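4-hydroxybenzoyl-CoA thioesterase (Bacillus halodurans, PDB 5WH9) probably hydrolyses the thioester of gentisyl-coenzyme A, as a hotdog-fold acyl-CoA thioesterase. Local coordinates at residues Leu90-Ile95 and Gly104-Val109. Numbering follows the deposited sequence.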
ATOM      1  N   LEU B  90     -13.393 -18.219   5.823  1.00 14.11           N
ATOM      2  CA  LEU B  90     -14.227 -17.453   4.910  1.00 14.77           C
ATOM      3  C   LEU B  90     -13.839 -17.779   3.481  1.00 12.93           C
ATOM      4  O   LEU B  90     -12.664 -17.707   3.123  1.00  9.32           O
ATOM      5  CB  LEU B  90     -14.034 -15.954   5.138  1.00 11.62           C
ATOM      6  CG  LEU B  90     -14.471 -15.407   6.494  1.00 18.97           C
ATOM      7  CD1 LEU B  90     -14.139 -13.907   6.607  1.00 20.29           C
ATOM      8  CD2 LEU B  90     -15.963 -15.650   6.724  1.00 17.66           C
ATOM      9  N   GLU B  91     -14.820 -18.138   2.670  1.00 17.08           N
ATOM     10  CA  GLU B  91     -14.600 -18.232   1.241  1.00 18.78           C
ATOM     11  C   GLU B  91     -14.959 -16.895   0.554  1.00 19.70           C
ATOM     12  O   GLU B  91     -15.999 -16.284   0.845  1.00 22.05           O
ATOM     13  CB  GLU B  91     -15.417 -19.380   0.659  1.00 25.14           C
ATOM     14  CG  GLU B  91     -14.927 -19.845  -0.717  1.00 32.30           C
ATOM     15  CD  GLU B  91     -15.736 -21.019  -1.264  1.00 48.39           C
ATOM     16  OE1 GLU B  91     -15.276 -22.179  -1.136  1.00 57.04           O
ATOM     17  OE2 GLU B  91     -16.835 -20.784  -1.824  1.00 42.46           O
ATOM     18  N   HIS B  92     -14.086 -16.434  -0.337  1.00 14.22           N
ATOM     19  CA  HIS B  92     -14.303 -15.183  -1.055  1.00 15.48           C
ATOM     20  C   HIS B  92     -14.208 -15.437  -2.535  1.00 19.62           C
ATOM     21  O   HIS B  92     -13.224 -16.015  -3.000  1.00 20.98           O
ATOM     22  CB  HIS B  92     -13.245 -14.132  -0.700  1.00 13.27           C
ATOM     23  CG  HIS B  92     -13.307 -13.664   0.717  1.00  9.79           C
ATOM     24  ND1 HIS B  92     -12.292 -13.888   1.618  1.00 11.95           N
ATOM     25  CD2 HIS B  92     -14.269 -12.999   1.395  1.00 12.67           C
ATOM     26  CE1 HIS B  92     -12.613 -13.361   2.785  1.00 13.90           C
ATOM     27  NE2 HIS B  92     -13.808 -12.811   2.676  1.00 14.78           N
ATOM     28  N   HIS B  93     -15.211 -14.971  -3.273  1.00 21.68           N
ATOM     29  CA  HIS B  93     -15.229 -15.100  -4.714  1.00 21.95           C
ATOM     30  C   HIS B  93     -15.328 -13.726  -5.358  1.00 19.66           C
ATOM     31  O   HIS B  93     -16.296 -12.994  -5.129  1.00 19.37           O
ATOM     32  CB  HIS B  93     -16.424 -15.941  -5.148  1.00 23.62           C
ATOM     33  CG  HIS B  93     -16.349 -17.371  -4.722  1.00 28.01           C
ATOM     34  ND1 HIS B  93     -15.451 -18.263  -5.264  1.00 34.46           N
ATOM     35  CD2 HIS B  93     -17.084 -18.076  -3.828  1.00 33.42           C
ATOM     36  CE1 HIS B  93     -15.626 -19.452  -4.716  1.00 34.99           C
ATOM     37  NE2 HIS B  93     -16.612 -19.365  -3.844  1.00 36.81           N
ATOM     38  N   PHE B  94     -14.337 -13.387  -6.174  1.00 10.25           N
ATOM     39  CA  PHE B  94     -14.331 -12.117  -6.886  1.00 11.27           C
ATOM     40  C   PHE B  94     -15.179 -12.236  -8.124  1.00 15.44           C
ATOM     41  O   PHE B  94     -14.969 -13.136  -8.965  1.00 13.69           O
ATOM     42  CB  PHE B  94     -12.909 -11.702  -7.267  1.00 10.98           C
ATOM     43  CG  PHE B  94     -12.031 -11.469  -6.087  1.00 12.62           C
ATOM     44  CD1 PHE B  94     -11.600 -12.542  -5.310  1.00 11.28           C
ATOM     45  CD2 PHE B  94     -11.648 -10.181  -5.732  1.00 10.65           C
ATOM     46  CE1 PHE B  94     -10.802 -12.329  -4.207  1.00 10.42           C
ATOM     47  CE2 PHE B  94     -10.841  -9.959  -4.622  1.00  8.01           C
ATOM     48  CZ  PHE B  94     -10.420 -11.033  -3.868  1.00 13.32           C
ATOM     49  N   ILE B  95     -16.158 -11.342  -8.217  1.00 21.84           N
ATOM     50  CA  ILE B  95     -17.038 -11.306  -9.360  1.00 18.84           C
ATOM     51  C   ILE B  95     -16.830 -10.016 -10.158  1.00 17.55           C
ATOM     52  O   ILE B  95     -16.947  -8.912  -9.640  1.00 22.11           O
ATOM     53  CB  ILE B  95     -18.519 -11.490  -8.958  1.00 25.34           C
ATOM     54  CG1 ILE B  95     -18.779 -12.931  -8.532  1.00 25.93           C
ATOM     55  CG2 ILE B  95     -19.439 -11.187 -10.140  1.00 23.54           C
ATOM     56  CD1 ILE B  95     -18.520 -13.204  -7.103  1.00 27.19           C
ATOM     57  N   GLY B 104     -10.640 -17.232  -3.271  1.00 10.79           N
ATOM     58  CA  GLY B 104      -9.768 -17.702  -2.231  1.00 12.58           C
ATOM     59  C   GLY B 104     -10.474 -17.953  -0.932  1.00 13.10           C
ATOM     60  O   GLY B 104     -11.704 -17.973  -0.853  1.00 13.30           O
ATOM     61  N   HIS B 105      -9.687 -18.149   0.111  1.00 19.44           N
ATOM     62  CA  HIS B 105     -10.261 -18.244   1.437  1.00 18.10           C
ATOM     63  C   HIS B 105      -9.279 -17.702   2.448  1.00 19.99           C
ATOM     64  O   HIS B 105      -8.098 -17.508   2.152  1.00 25.21           O
ATOM     65  CB  HIS B 105     -10.659 -19.692   1.777  1.00 23.11           C
ATOM     66  CG  HIS B 105      -9.506 -20.640   1.847  1.00 28.06           C
ATOM     67  ND1 HIS B 105      -8.769 -20.836   2.998  1.00 30.97           N
ATOM     68  CD2 HIS B 105      -8.960 -21.449   0.907  1.00 32.44           C
ATOM     69  CE1 HIS B 105      -7.815 -21.720   2.761  1.00 28.87           C
ATOM     70  NE2 HIS B 105      -7.912 -22.109   1.501  1.00 28.32           N
ATOM     71  N   GLU B 106      -9.787 -17.442   3.638  1.00 12.92           N
ATOM     72  CA  GLU B 106      -8.980 -17.066   4.770  1.00 13.08           C
ATOM     73  C   GLU B 106      -9.331 -18.045   5.892  1.00 18.03           C
ATOM     74  O   GLU B 106     -10.506 -18.270   6.178  1.00 18.75           O
ATOM     75  CB  GLU B 106      -9.343 -15.640   5.207  1.00 15.51           C
ATOM     76  CG  GLU B 106      -9.097 -14.551   4.162  1.00 11.28           C
ATOM     77  CD  GLU B 106      -9.520 -13.167   4.634  1.00 17.00           C
ATOM     78  OE1 GLU B 106      -8.790 -12.197   4.345  1.00 14.34           O
ATOM     79  OE2 GLU B 106     -10.594 -13.034   5.270  1.00 20.47           O
ATOM     80  N   LYS B 107      -8.328 -18.653   6.509  1.00 17.22           N
ATOM     81  CA  LYS B 107      -8.541 -19.292   7.798  1.00 19.38           C
ATOM     82  C   LYS B 107      -8.260 -18.270   8.886  1.00 18.00           C
ATOM     83  O   LYS B 107      -7.187 -17.665   8.915  1.00 18.18           O
ATOM     84  CB  LYS B 107      -7.613 -20.484   7.983  1.00 19.77           C
ATOM     85  CG  LYS B 107      -7.888 -21.260   9.271  1.00 27.48           C
ATOM     86  CD  LYS B 107      -7.383 -22.707   9.193  1.00 23.61           C
ATOM     87  CE  LYS B 107      -7.601 -23.409  10.528  1.00 29.54           C
ATOM     88  NZ  LYS B 107      -7.294 -24.878  10.491  1.00 37.07           N
ATOM     89  N   ARG B 108      -9.223 -18.059   9.773  1.00 18.14           N
ATOM     90  CA  ARG B 108      -9.040 -17.092  10.850  1.00 19.13           C
ATOM     91  C   ARG B 108      -9.385 -17.675  12.219  1.00 20.84           C
ATOM     92  O   ARG B 108     -10.180 -18.611  12.342  1.00 20.78           O
ATOM     93  CB  ARG B 108      -9.863 -15.824  10.597  1.00 18.34           C
ATOM     94  CG  ARG B 108      -9.544 -15.076   9.307  1.00 18.87           C
ATOM     95  CD  ARG B 108     -10.432 -13.842   9.192  1.00 20.33           C
ATOM     96  NE  ARG B 108     -10.147 -13.000   8.033  1.00 22.10           N
ATOM     97  CZ  ARG B 108      -9.391 -11.904   8.068  1.00 25.38           C
ATOM     98  NH1 ARG B 108      -8.828 -11.521   9.206  1.00 21.32           N
ATOM     99  NH2 ARG B 108      -9.195 -11.190   6.964  1.00 20.98           N
ATOM    100  N   VAL B 109      -8.782 -17.107  13.252  1.00 20.24           N
ATOM    101  CA  VAL B 109      -9.065 -17.521  14.612  1.00 25.19           C
ATOM    102  C   VAL B 109      -9.619 -16.323  15.352  1.00 30.32           C
ATOM    103  O   VAL B 109      -9.759 -15.257  14.762  1.00 32.47           O
ATOM    104  CB  VAL B 109      -7.801 -18.053  15.321  1.00 23.42           C
ATOM    105  CG1 VAL B 109      -7.314 -19.317  14.628  1.00 20.40           C
ATOM    106  CG2 VAL B 109      -6.713 -16.999  15.356  1.00 21.56           C
TER
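L90 and H92 pair with E106 and G104 across the antiparallel hairpin of strands 87-96 and 99-111, in the sheet of the hotdog fold. L90 with E106 and H92 with G104 are hydrogen-bonded pairs. Each gives two backbone bonds. The bond from H92 N to G104 O is 2.9 Å long and nearly straight (179°). E91 and H105 form the non-hydrogen-bonded pair between them. There H105 CA lies 3.0 Å from L90 O, a CA-H...O contact.

L90, H92, E106 and R108 share the sheet face that packs on helix 25-40. E106 CG lies anti to its carbonyl carbon (chi1 -62°). The chain is extended beyond CG and carries the carboxylate away from the backbone, to the edge of the H92 ring. The planes of ring and carboxylate are 82° apart. E106 OE2 stands 3.9 Å from L90 CD1.

Along its own strand, E106 OE2 forms a salt bridge with R108 NE at 2.8 Å. NE lies above the carboxylate plane, while OE2 lies in the guanidinium plane. R108 NH2 adds a weak bond to OE2 and a salt bridge to D31 of helix 25-40. E106 OE1 bonds Y23 OH of the second subunit.

An alanine at E106 would probably leave R108 without one of its two carboxylate mates and Y23 of the second subunit without this bond. The buried E106 carboxylate thus links the hairpin to the subunit interface, and its charge is likely to be partly offset by R108, which is shared with D31.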